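Local coordinates for 14 kDa fatty acid-binding protein (Schistosoma mansoni, PDB 1VYF), which binds long-chain fatty acids such as oleic and arachidonic acid inside a beta-barrel and may play a role in their transport, at residues M46-T52 with C64-E70; F72-T76 with T95-V99; N103-I107 with T119-G123. Residue numbers count along the deposited sequence, not the author numbering.

Along the chain the three contacts follow in series, each closing before the next opens, with none nested or crossed. Contact 1 comes first, joining 46-52, which turns from strand 41-47 into strand 50-56, to 64-70 through the hairpin of strands 50-56 and 62-66. Contact 2 starts just beyond it and closes a longer loop that contains strand 81-88, bringing 72-76 to 95-99 on the cavity side; the two touch where Phe66 CB meets Phe72 CE1 at 3.5 Å. Contact 3, in the hairpin of strands 104-112 and 115-122, pairs 103-107 with 119-123. It adjoins contact 2 because strands 93-99 and 104-112 are sheet neighbours. Contacts 1 and 3 do not touch, their centres about 21 Å apart on the barrel.

Contact 1. Residues M46-T52 with C64-E70; sequences MDGDKMT and CTFKFGE
Strands 50-52 and 64-66 run antiparallel, their axes 4.7 Å apart at closest and their N-to-C directions at 163°. Met51 and Phe66 form a hydrogen-bonded pair (CA to CA 5.6 Å), with Met51 N to Phe66 O at 3.0 Å and Phe66 N to Met51 O at 2.9 Å; Thr52 and Thr65 follow as a non-hydrogen-bonded pair at 4.3 Å between CA atoms. Asp47 N bonds to Lys50 O at 2.9 Å across the tight reversal through Gly48 (phi 92°, psi -131°), while Lys67 to Glu70 make a type II turn with Gly69 at positive phi. One water continues the ladder past its last direct bond, giving a proton to Asp49 O (2.5 Å) and taking one from Phe68 N (3.0 Å). This is the hairpin of strands 50-56 and 62-66 at one edge of the fatty-acid-binding-protein barrel sheet, and beyond it the chain moves on to strand 72-75. Thr52 OG1 and Thr65 OG1, both chi1 m, share a 2.6 Å hydrogen bond on one face. On the other, Met51 (chi1 and chi2 t) makes Met-aromatic contacts, its SD 4.8 Å from the Phe66 ring centroid and 5.2 Å from that of Phe68, both oblique. Met46 CE meets the Phe68 edge at CE2, 3.5 Å away, and Met3 and Val86 also pack on Phe68. Lys67 NZ forms a salt bridge with Glu70 OE2 at 3.6 Å.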
ATOM      1  N   MET A  46     -14.113   5.198  -4.197  1.00 41.03           N
ATOM      2  CA  MET A  46     -14.949   4.765  -3.076  1.00 43.08           C
ATOM      3  C   MET A  46     -16.366   4.604  -3.633  1.00 44.50           C
ATOM      4  O   MET A  46     -16.964   5.578  -4.102  1.00 43.94           O
ATOM      5  CB  MET A  46     -14.903   5.791  -1.925  1.00 44.06           C
ATOM      6  CG  MET A  46     -15.680   5.388  -0.670  1.00 46.76           C
ATOM      7  SD  MET A  46     -14.937   4.088   0.331  1.00 51.80           S
ATOM      8  CE  MET A  46     -14.643   4.911   1.844  1.00 53.25           C
ATOM      9  N   ASP A  47     -16.834   3.356  -3.628  1.00 45.61           N
ATOM     10  CA  ASP A  47     -18.095   2.951  -4.233  1.00 46.97           C
ATOM     11  C   ASP A  47     -18.909   2.149  -3.207  1.00 47.11           C
ATOM     12  O   ASP A  47     -18.834   0.913  -3.166  1.00 48.32           O
ATOM     13  CB  ASP A  47     -17.811   2.089  -5.467  1.00 46.99           C
ATOM     14  CG  ASP A  47     -16.808   2.739  -6.419  1.00 48.10           C
ATOM     15  OD1 ASP A  47     -17.246   3.533  -7.304  1.00 48.70           O
ATOM     16  OD2 ASP A  47     -15.570   2.507  -6.338  1.00 46.28           O
ATOM     17  N   GLY A  48     -19.644   2.870  -2.365  0.80 47.37           N
ATOM     18  CA  GLY A  48     -20.548   2.272  -1.401  0.80 47.41           C
ATOM     19  C   GLY A  48     -19.861   2.045  -0.076  0.80 46.82           C
ATOM     20  O   GLY A  48     -19.204   2.949   0.448  0.80 47.50           O
ATOM     21  N   ASP A  49     -20.016   0.835   0.452  0.50 46.07           N
ATOM     22  CA  ASP A  49     -19.294   0.391   1.639  0.50 45.30           C
ATOM     23  C   ASP A  49     -17.856  -0.017   1.278  0.50 44.38           C
ATOM     24  O   ASP A  49     -17.113  -0.487   2.132  0.50 43.70           O
ATOM     25  CB  ASP A  49     -19.993  -0.828   2.260  0.50 45.36           C
ATOM     26  CG  ASP A  49     -21.367  -0.512   2.797  0.50 45.54           C
ATOM     27  OD1 ASP A  49     -22.216  -0.021   2.021  0.50 45.72           O
ATOM     28  OD2 ASP A  49     -21.690  -0.746   3.985  0.50 45.97           O
ATOM     29  N   LYS A  50     -17.477   0.147   0.014  1.00 44.20           N
ATOM     30  CA  LYS A  50     -16.254  -0.463  -0.513  1.00 43.49           C
ATOM     31  C   LYS A  50     -15.298   0.572  -1.067  1.00 41.90           C
ATOM     32  O   LYS A  50     -15.711   1.457  -1.798  1.00 42.73           O
ATOM     33  CB  LYS A  50     -16.605  -1.443  -1.640  1.00 44.44           C
ATOM     34  CG  LYS A  50     -17.580  -2.564  -1.219  1.00 46.31           C
ATOM     35  CD  LYS A  50     -17.098  -3.954  -1.650  1.00 49.14           C
ATOM     36  CE  LYS A  50     -16.276  -4.643  -0.534  1.00 50.58           C
ATOM     37  NZ  LYS A  50     -15.696  -5.986  -0.915  1.00 49.84           N
ATOM     38  N   MET A  51     -14.013   0.432  -0.738  1.00 40.16           N
ATOM     39  CA  MET A  51     -12.941   1.180  -1.379  1.00 38.16           C
ATOM     40  C   MET A  51     -12.160   0.254  -2.303  1.00 36.55           C
ATOM     41  O   MET A  51     -11.957  -0.916  -1.978  1.00 35.52           O
ATOM     42  CB  MET A  51     -11.987   1.707  -0.318  1.00 38.66           C
ATOM     43  CG  MET A  51     -10.821   2.490  -0.868  1.00 39.69           C
ATOM     44  SD  MET A  51      -9.918   3.344   0.473  1.00 43.79           S
ATOM     45  CE  MET A  51     -10.304   4.963   0.142  1.00 38.92           C
ATOM     46  N   THR A  52     -11.713   0.796  -3.428  1.00 34.95           N
ATOM     47  CA  THR A  52     -10.848   0.092  -4.364  1.00 34.90           C
ATOM     48  C   THR A  52      -9.549   0.853  -4.605  1.00 33.53           C
ATOM     49  O   THR A  52      -9.562   2.034  -4.940  1.00 31.47           O
ATOM     50  CB  THR A  52     -11.598  -0.185  -5.697  1.00 35.05           C
ATOM     51  OG1 THR A  52     -12.684  -1.092  -5.448  1.00 36.58           O
ATOM     52  CG2 THR A  52     -10.710  -0.959  -6.670  1.00 36.91           C
ATOM     53  N   CYS A  64      -7.252  -4.108  -5.509  1.00 35.44           N
ATOM     54  CA  CYS A  64      -7.944  -4.738  -4.370  1.00 36.74           C
ATOM     55  C   CYS A  64      -9.170  -3.912  -3.978  1.00 36.15           C
ATOM     56  O   CYS A  64      -9.182  -2.698  -4.121  1.00 34.78           O
ATOM     57  CB  CYS A  64      -7.012  -4.961  -3.149  1.00 37.81           C
ATOM     58  SG  CYS A  64      -6.522  -3.415  -2.381  1.00 45.91           S
ATOM     59  N   THR A  65     -10.217  -4.598  -3.531  1.00 36.20           N
ATOM     60  CA  THR A  65     -11.473  -3.964  -3.130  1.00 37.04           C
ATOM     61  C   THR A  65     -11.797  -4.496  -1.731  1.00 37.22           C
ATOM     62  O   THR A  65     -11.624  -5.691  -1.464  1.00 39.02           O
ATOM     63  CB  THR A  65     -12.607  -4.262  -4.149  1.00 36.72           C
ATOM     64  OG1 THR A  65     -12.279  -3.699  -5.442  1.00 38.04           O
ATOM     65  CG2 THR A  65     -13.906  -3.551  -3.771  1.00 36.93           C
ATOM     66  N   PHE A  66     -12.222  -3.614  -0.825  1.00 37.10           N
ATOM     67  CA  PHE A  66     -12.428  -4.001   0.573  1.00 36.48           C
ATOM     68  C   PHE A  66     -13.455  -3.138   1.298  1.00 37.05           C
ATOM     69  O   PHE A  66     -13.684  -1.978   0.962  1.00 36.24           O
ATOM     70  CB  PHE A  66     -11.098  -3.954   1.346  1.00 36.62           C
ATOM     71  CG  PHE A  66     -10.338  -2.658   1.184  1.00 33.88           C
ATOM     72  CD1 PHE A  66      -9.418  -2.506   0.159  1.00 36.49           C
ATOM     73  CD2 PHE A  66     -10.569  -1.589   2.028  1.00 35.64           C
ATOM     74  CE1 PHE A  66      -8.733  -1.313  -0.013  1.00 33.20           C
ATOM     75  CE2 PHE A  66      -9.867  -0.388   1.868  1.00 34.44           C
ATOM     76  CZ  PHE A  66      -8.952  -0.263   0.847  1.00 34.16           C
ATOM     77  N   LYS A  67     -14.077  -3.759   2.294  1.00 37.85           N
ATOM     78  CA  LYS A  67     -14.820  -3.065   3.336  1.00 38.44           C
ATOM     79  C   LYS A  67     -13.891  -2.873   4.528  1.00 37.84           C
ATOM     80  O   LYS A  67     -13.090  -3.757   4.834  1.00 37.46           O
ATOM     81  CB  LYS A  67     -15.992  -3.947   3.762  1.00 39.36           C
ATOM     82  CG  LYS A  67     -16.969  -3.299   4.694  1.00 41.98           C
ATOM     83  CD  LYS A  67     -18.300  -4.096   4.696  1.00 45.12           C
ATOM     84  CE  LYS A  67     -18.934  -4.105   3.299  1.00 47.68           C
ATOM     85  NZ  LYS A  67     -18.548  -5.304   2.488  1.00 49.27           N
ATOM     86  N   PHE A  68     -13.971  -1.723   5.187  1.00 38.03           N
ATOM     87  CA  PHE A  68     -13.141  -1.467   6.368  1.00 39.08           C
ATOM     88  C   PHE A  68     -13.502  -2.439   7.506  1.00 40.24           C
ATOM     89  O   PHE A  68     -14.677  -2.658   7.749  1.00 40.85           O
ATOM     90  CB  PHE A  68     -13.284  -0.002   6.828  1.00 38.86           C
ATOM     91  CG  PHE A  68     -12.827   1.010   5.816  1.00 40.94           C
ATOM     92  CD1 PHE A  68     -11.521   0.999   5.338  1.00 41.17           C
ATOM     93  CD2 PHE A  68     -13.694   1.979   5.339  1.00 41.72           C
ATOM     94  CE1 PHE A  68     -11.104   1.919   4.416  1.00 40.91           C
ATOM     95  CE2 PHE A  68     -13.276   2.898   4.406  1.00 42.49           C
ATOM     96  CZ  PHE A  68     -11.975   2.867   3.941  1.00 41.22           C
ATOM     97  N   GLY A  69     -12.501  -3.057   8.149  1.00 40.79           N
ATOM     98  CA  GLY A  69     -12.695  -3.971   9.268  1.00 42.24           C
ATOM     99  C   GLY A  69     -12.940  -5.414   8.868  1.00 43.10           C
ATOM    100  O   GLY A  69     -12.950  -6.332   9.729  1.00 44.68           O
ATOM    101  N   GLU A  70     -13.108  -5.623   7.564  1.00 43.26           N
ATOM    102  CA  GLU A  70     -13.472  -6.912   6.995  1.00 44.65           C
ATOM    103  C   GLU A  70     -12.264  -7.632   6.394  1.00 44.17           C
ATOM    104  O   GLU A  70     -11.732  -7.207   5.375  1.00 44.75           O
ATOM    105  CB  GLU A  70     -14.543  -6.713   5.924  1.00 44.75           C
ATOM    106  CG  GLU A  70     -14.882  -7.999   5.180  1.00 48.00           C
ATOM    107  CD  GLU A  70     -16.047  -7.843   4.229  1.00 51.83           C
ATOM    108  OE1 GLU A  70     -15.786  -7.806   3.006  1.00 51.94           O
ATOM    109  OE2 GLU A  70     -17.209  -7.753   4.718  1.00 55.46           O
TER
HETATM  110  O   HOH W   1     -16.260   0.011   4.406  1.00 45.83           O

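Contact 2. Residues F72-T76 with T95-V99; sequences FDEKT and TQTQV
A polar side-chain contact inside the barrel links two strands that are not sheet neighbours, 72-75 and 95-99, with strand 81-88 between them in the sheet. Their axes come no nearer than 8.9 Å and cross at -74°, so no backbone bond joins them; the closest CA atoms, those of Glu74 and Gln98, are 8.4 Å apart. Both backbones are extended, and the CA-to-CB bonds of Glu74, Gln96 and Gln98 point toward the opposing segment. Glu74, with chi1 and chi2 both t, spans the gap with its carboxylate. Gln98 (chi1 m, chi2 t) donates from NE2 to Glu74 OE1 at 2.7 Å, and Ser84 on the intervening strand also hydrogen-bonds to OE1. Such a buried network of polar groups and water beside the ligand is in keeping with the water-filled cavity of fatty-acid-binding proteins: the Gln98 side chain lies about 5 Å from the bound oleic acid. Gln96 (chi1 and chi2 t) reaches the carboxylate through a water, which donates to Glu74 OE2 at 2.6 Å and accepts from Gln96 NE2 at 3.3 Å. The other end of that amide, OE1, is hydrogen-bonded to Arg109, an oleate-binding residue, tying the network to the binding site. At its margins Phe72 CZ approaches Gln96 NE2 at 4.4 Å, and Thr76 CG2 lies 4.1 Å from Gln98 NE2.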
ATOM      1  N   PHE A  72      -9.951 -10.058   4.317  1.00 43.83           N
ATOM      2  CA  PHE A  72     -10.044 -10.535   2.953  1.00 42.86           C
ATOM      3  C   PHE A  72      -8.733 -11.158   2.486  1.00 42.65           C
ATOM      4  O   PHE A  72      -7.658 -10.917   3.052  1.00 41.85           O
ATOM      5  CB  PHE A  72     -10.493  -9.410   2.019  1.00 42.80           C
ATOM      6  CG  PHE A  72      -9.464  -8.290   1.826  1.00 40.77           C
ATOM      7  CD1 PHE A  72      -9.469  -7.166   2.658  1.00 38.25           C
ATOM      8  CD2 PHE A  72      -8.542  -8.343   0.789  1.00 40.13           C
ATOM      9  CE1 PHE A  72      -8.546  -6.126   2.468  1.00 39.29           C
ATOM     10  CE2 PHE A  72      -7.630  -7.297   0.585  1.00 39.13           C
ATOM     11  CZ  PHE A  72      -7.636  -6.196   1.436  1.00 37.21           C
ATOM     12  N   ASP A  73      -8.831 -11.979   1.452  1.00 43.01           N
ATOM     13  CA  ASP A  73      -7.669 -12.655   0.910  1.00 43.16           C
ATOM     14  C   ASP A  73      -7.064 -11.802  -0.202  1.00 42.71           C
ATOM     15  O   ASP A  73      -7.775 -11.218  -1.023  1.00 43.02           O
ATOM     16  CB  ASP A  73      -8.035 -14.056   0.380  1.00 44.16           C
ATOM     17  CG  ASP A  73      -8.350 -15.043   1.490  1.00 45.24           C
ATOM     18  OD1 ASP A  73      -7.806 -14.925   2.606  1.00 50.18           O
ATOM     19  OD2 ASP A  73      -9.145 -15.979   1.334  1.00 49.45           O
ATOM     20  N   GLU A  74      -5.738 -11.755  -0.213  1.00 41.57           N
ATOM     21  CA  GLU A  74      -4.970 -10.876  -1.087  1.00 41.34           C
ATOM     22  C   GLU A  74      -3.739 -11.637  -1.542  1.00 40.46           C
ATOM     23  O   GLU A  74      -3.176 -12.417  -0.783  1.00 39.42           O
ATOM     24  CB  GLU A  74      -4.543  -9.594  -0.329  1.00 41.07           C
ATOM     25  CG  GLU A  74      -4.137  -8.426  -1.225  1.00 43.40           C
ATOM     26  CD  GLU A  74      -3.294  -7.365  -0.525  1.00 45.12           C
ATOM     27  OE1 GLU A  74      -3.488  -7.158   0.711  1.00 42.36           O
ATOM     28  OE2 GLU A  74      -2.423  -6.749  -1.226  1.00 43.54           O
ATOM     29  N   LYS A  75      -3.350 -11.436  -2.801  1.00 41.00           N
ATOM     30  CA  LYS A  75      -2.025 -11.810  -3.284  1.00 41.37           C
ATOM     31  C   LYS A  75      -1.247 -10.503  -3.534  1.00 40.08           C
ATOM     32  O   LYS A  75      -1.731  -9.602  -4.241  1.00 40.63           O
ATOM     33  CB  LYS A  75      -2.101 -12.642  -4.568  1.00 41.91           C
ATOM     34  CG  LYS A  75      -0.766 -13.350  -4.898  1.00 45.91           C
ATOM     35  CD  LYS A  75      -0.669 -13.836  -6.359  1.00 48.69           C
ATOM     36  CE  LYS A  75      -0.595 -15.360  -6.431  1.00 50.79           C
ATOM     37  NZ  LYS A  75      -0.186 -15.826  -7.794  1.00 53.36           N
ATOM     38  N   THR A  76      -0.068 -10.402  -2.924  1.00 38.16           N
ATOM     39  CA  THR A  76       0.740  -9.192  -2.990  1.00 37.47           C
ATOM     40  C   THR A  76       1.418  -9.140  -4.349  1.00 37.50           C
ATOM     41  O   THR A  76       1.426 -10.129  -5.077  1.00 37.66           O
ATOM     42  CB  THR A  76       1.831  -9.166  -1.868  1.00 37.01           C
ATOM     43  OG1 THR A  76       2.747 -10.262  -2.025  1.00 32.24           O
ATOM     44  CG2 THR A  76       1.223  -9.356  -0.496  1.00 36.06           C
ATOM     45  N   THR A  95      -5.145   2.105   7.848  1.00 29.99           N
ATOM     46  CA  THR A  95      -4.074   1.191   8.178  1.00 29.60           C
ATOM     47  C   THR A  95      -4.382  -0.226   7.641  1.00 30.38           C
ATOM     48  O   THR A  95      -5.424  -0.790   7.969  1.00 30.25           O
ATOM     49  CB  THR A  95      -3.909   1.155   9.704  1.00 29.87           C
ATOM     50  OG1 THR A  95      -3.619   2.463  10.229  1.00 30.65           O
ATOM     51  CG2 THR A  95      -2.750   0.310  10.101  1.00 29.87           C
ATOM     52  N   GLN A  96      -3.488  -0.781   6.823  1.00 29.16           N
ATOM     53  CA  GLN A  96      -3.636  -2.101   6.241  1.00 30.07           C
ATOM     54  C   GLN A  96      -2.664  -3.058   6.893  1.00 31.21           C
ATOM     55  O   GLN A  96      -1.455  -2.809   6.959  1.00 30.33           O
ATOM     56  CB  GLN A  96      -3.382  -2.062   4.733  1.00 29.55           C
ATOM     57  CG  GLN A  96      -3.481  -3.412   4.043  1.00 30.58           C
ATOM     58  CD  GLN A  96      -3.302  -3.343   2.582  1.00 32.67           C
ATOM     59  OE1 GLN A  96      -2.884  -2.316   2.054  1.00 32.71           O
ATOM     60  NE2 GLN A  96      -3.653  -4.434   1.890  1.00 31.49           N
ATOM     61  N   THR A  97      -3.197  -4.180   7.371  1.00 30.57           N
ATOM     62  CA  THR A  97      -2.389  -5.206   7.968  1.00 31.42           C
ATOM     63  C   THR A  97      -2.415  -6.400   7.016  1.00 31.67           C
ATOM     64  O   THR A  97      -3.483  -6.820   6.583  1.00 32.69           O
ATOM     65  CB  THR A  97      -2.936  -5.524   9.400  1.00 31.31           C
ATOM     66  OG1 THR A  97      -2.806  -4.351  10.229  1.00 34.06           O
ATOM     67  CG2 THR A  97      -2.098  -6.504  10.086  1.00 34.17           C
ATOM     68  N   GLN A  98      -1.249  -6.898   6.648  1.00 31.69           N
ATOM     69  CA  GLN A  98      -1.107  -8.047   5.767  1.00 33.42           C
ATOM     70  C   GLN A  98      -0.382  -9.143   6.527  1.00 34.73           C
ATOM     71  O   GLN A  98       0.763  -8.980   6.920  1.00 35.06           O
ATOM     72  CB  GLN A  98      -0.302  -7.694   4.517  1.00 33.32           C
ATOM     73  CG  GLN A  98      -0.990  -6.700   3.625  1.00 33.32           C
ATOM     74  CD  GLN A  98      -0.219  -6.409   2.319  1.00 32.49           C
ATOM     75  OE1 GLN A  98       0.985  -6.231   2.332  1.00 35.30           O
ATOM     76  NE2 GLN A  98      -0.938  -6.356   1.206  1.00 31.25           N
ATOM     77  N   VAL A  99      -1.040 -10.274   6.719  1.00 36.77           N
ATOM     78  CA  VAL A  99      -0.454 -11.366   7.488  1.00 37.66           C
ATOM     79  C   VAL A  99      -0.124 -12.518   6.545  1.00 38.73           C
ATOM     80  O   VAL A  99      -1.032 -13.159   6.016  1.00 37.93           O
ATOM     81  CB  VAL A  99      -1.393 -11.823   8.636  1.00 37.56           C
ATOM     82  CG1 VAL A  99      -0.753 -12.951   9.447  1.00 38.86           C
ATOM     83  CG2 VAL A  99      -1.731 -10.666   9.550  1.00 37.61           C
TER
HETATM   84  O   HOH W   2      -2.131  -4.210  -1.023  1.00 44.74           O

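Contact 3. Residues N103-I107 with T119-G123; sequences NTTVI and TVTVG
Two backbone hydrogen bonds hold this contact together: Val106 N to Thr121 O at 3.0 Å, nearly straight at 174°, and Thr121 N to Val106 O at 2.9 Å. They make Val106 and Thr121 a hydrogen-bonded antiparallel pair, CA to CA 5.2 Å, next to the non-hydrogen-bonded pair Ile107 and Val120 at 4.6 Å. Strands 104-107 and 119-122 accordingly run antiparallel, at 161°, with their axes approaching to 4.8 Å. Towards Gly123 the direct ladder gives way to a water, which donates to Thr104 O at 2.7 Å and accepts from Gly123 N at 3.1 Å. CA-H...O contacts fill in between the amide bonds: Val120 CA lies 3.4 Å from Val106 O, and Ile107 CA 3.3 Å from Thr119 O. Val106 (chi1 t) and Thr121 (chi1 p) occupy one face, Val106 CB standing 3.4 Å from Thr121 OG1. On the opposite face Thr105 (chi1 m) sets its CG2 3.6 Å from Val120 CG1 and its OG1 3.7 Å from Val122 CG2. Ile107 CG2 packs at 4.2 Å against Val120 CG2, while Asn103 OD1 comes within 3.9 Å of Val122 CG1. Leu25 touches Asn103, Thr105 and Val122, and Val21 of helix 18-24 lies on Val120, so the helical lid reaches this inner face. Val120 touches the bound oleic acid and its side chain lies about 5 Å from that of Arg129, an oleate-binding residue, which places this beta hairpin of strands 104-112 and 115-122 in the wall of the ligand cavity of the fatty-acid-binding-protein barrel.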
ATOM      1  N   ASN A 103       5.585 -13.433   8.348  1.00 40.29           N
ATOM      2  CA  ASN A 103       5.611 -12.041   8.817  1.00 39.40           C
ATOM      3  C   ASN A 103       4.282 -11.313   8.712  1.00 38.09           C
ATOM      4  O   ASN A 103       3.366 -11.740   8.025  1.00 38.10           O
ATOM      5  CB  ASN A 103       6.600 -11.229   8.007  1.00 39.41           C
ATOM      6  CG  ASN A 103       8.039 -11.439   8.434  1.00 39.71           C
ATOM      7  OD1 ASN A 103       8.402 -11.166   9.574  1.00 44.09           O
ATOM      8  ND2 ASN A 103       8.862 -11.895   7.518  1.00 36.25           N
ATOM      9  N   THR A 104       4.205 -10.188   9.407  1.00 36.43           N
ATOM     10  CA  THR A 104       3.076  -9.290   9.337  1.00 35.40           C
ATOM     11  C   THR A 104       3.583  -7.921   8.897  1.00 33.52           C
ATOM     12  O   THR A 104       4.575  -7.444   9.435  1.00 32.54           O
ATOM     13  CB  THR A 104       2.390  -9.250  10.699  1.00 36.92           C
ATOM     14  OG1 THR A 104       1.657 -10.487  10.868  1.00 38.87           O
ATOM     15  CG2 THR A 104       1.314  -8.145  10.780  1.00 36.83           C
ATOM     16  N   THR A 105       2.920  -7.352   7.893  1.00 31.41           N
ATOM     17  CA  THR A 105       3.226  -6.007   7.356  1.00 29.84           C
ATOM     18  C   THR A 105       2.095  -5.057   7.707  1.00 28.77           C
ATOM     19  O   THR A 105       0.941  -5.352   7.447  1.00 28.74           O
ATOM     20  CB  THR A 105       3.366  -6.065   5.847  1.00 29.27           C
ATOM     21  OG1 THR A 105       4.315  -7.070   5.483  1.00 28.76           O
ATOM     22  CG2 THR A 105       3.917  -4.685   5.279  1.00 29.47           C
ATOM     23  N   VAL A 106       2.429  -3.925   8.318  1.00 27.27           N
ATOM     24  CA  VAL A 106       1.463  -2.899   8.624  1.00 26.88           C
ATOM     25  C   VAL A 106       1.751  -1.720   7.678  1.00 26.46           C
ATOM     26  O   VAL A 106       2.900  -1.244   7.594  1.00 27.31           O
ATOM     27  CB  VAL A 106       1.510  -2.463  10.048  1.00 26.81           C
ATOM     28  CG1 VAL A 106       0.461  -1.433  10.308  1.00 28.12           C
ATOM     29  CG2 VAL A 106       1.319  -3.675  10.982  1.00 29.06           C
ATOM     30  N   ILE A 107       0.737  -1.325   6.920  1.00 26.13           N
ATOM     31  CA  ILE A 107       0.870  -0.202   5.957  1.00 26.01           C
ATOM     32  C   ILE A 107      -0.101   0.909   6.307  1.00 25.99           C
ATOM     33  O   ILE A 107      -1.323   0.782   6.169  1.00 26.42           O
ATOM     34  CB  ILE A 107       0.638  -0.684   4.509  1.00 25.89           C
ATOM     35  CG1 ILE A 107       1.476  -1.919   4.208  1.00 27.41           C
ATOM     36  CG2 ILE A 107       0.969   0.464   3.519  1.00 26.76           C
ATOM     37  CD1 ILE A 107       0.918  -2.783   3.118  1.00 31.69           C
ATOM     38  N   THR A 119       3.550   4.541   5.332  1.00 27.58           N
ATOM     39  CA  THR A 119       4.564   4.001   6.238  1.00 26.86           C
ATOM     40  C   THR A 119       4.415   2.498   6.251  1.00 28.07           C
ATOM     41  O   THR A 119       3.320   2.003   6.478  1.00 27.68           O
ATOM     42  CB  THR A 119       4.402   4.617   7.614  1.00 27.87           C
ATOM     43  OG1 THR A 119       4.586   6.036   7.534  1.00 28.67           O
ATOM     44  CG2 THR A 119       5.475   4.161   8.564  1.00 28.20           C
ATOM     45  N   VAL A 120       5.503   1.767   6.028  1.00 27.04           N
ATOM     46  CA  VAL A 120       5.443   0.295   5.956  1.00 27.01           C
ATOM     47  C   VAL A 120       6.325  -0.278   7.056  1.00 26.83           C
ATOM     48  O   VAL A 120       7.522  -0.021   7.092  1.00 26.59           O
ATOM     49  CB  VAL A 120       5.926  -0.199   4.603  1.00 26.51           C
ATOM     50  CG1 VAL A 120       5.828  -1.751   4.490  1.00 28.52           C
ATOM     51  CG2 VAL A 120       5.149   0.491   3.480  1.00 27.22           C
ATOM     52  N   THR A 121       5.755  -1.087   7.952  1.00 27.40           N
ATOM     53  CA  THR A 121       6.521  -1.608   9.088  1.00 28.04           C
ATOM     54  C   THR A 121       6.393  -3.126   9.141  1.00 28.62           C
ATOM     55  O   THR A 121       5.312  -3.641   8.945  1.00 27.24           O
ATOM     56  CB  THR A 121       6.026  -0.991  10.422  1.00 29.47           C
ATOM     57  OG1 THR A 121       4.608  -1.196  10.606  1.00 33.59           O
ATOM     58  CG2 THR A 121       6.093   0.456  10.361  1.00 26.31           C
ATOM     59  N   VAL A 122       7.520  -3.813   9.306  1.00 29.29           N
ATOM     60  CA  VAL A 122       7.574  -5.271   9.471  1.00 31.23           C
ATOM     61  C   VAL A 122       8.471  -5.475  10.711  1.00 32.06           C
ATOM     62  O   VAL A 122       9.680  -5.310  10.624  1.00 32.62           O
ATOM     63  CB  VAL A 122       8.192  -5.953   8.249  1.00 30.89           C
ATOM     64  CG1 VAL A 122       8.221  -7.474   8.443  1.00 33.50           C
ATOM     65  CG2 VAL A 122       7.425  -5.565   6.930  1.00 31.00           C
ATOM     66  N   GLY A 123       7.862  -5.766  11.852  1.00 33.45           N
ATOM     67  CA  GLY A 123       8.583  -5.892  13.109  1.00 34.46           C
ATOM     68  C   GLY A 123       9.178  -4.560  13.516  1.00 35.44           C
ATOM     69  O   GLY A 123       8.440  -3.586  13.672  1.00 36.77           O
TER
HETATM   70  O   HOH W   3       4.762  -6.284  11.915  1.00 38.55           O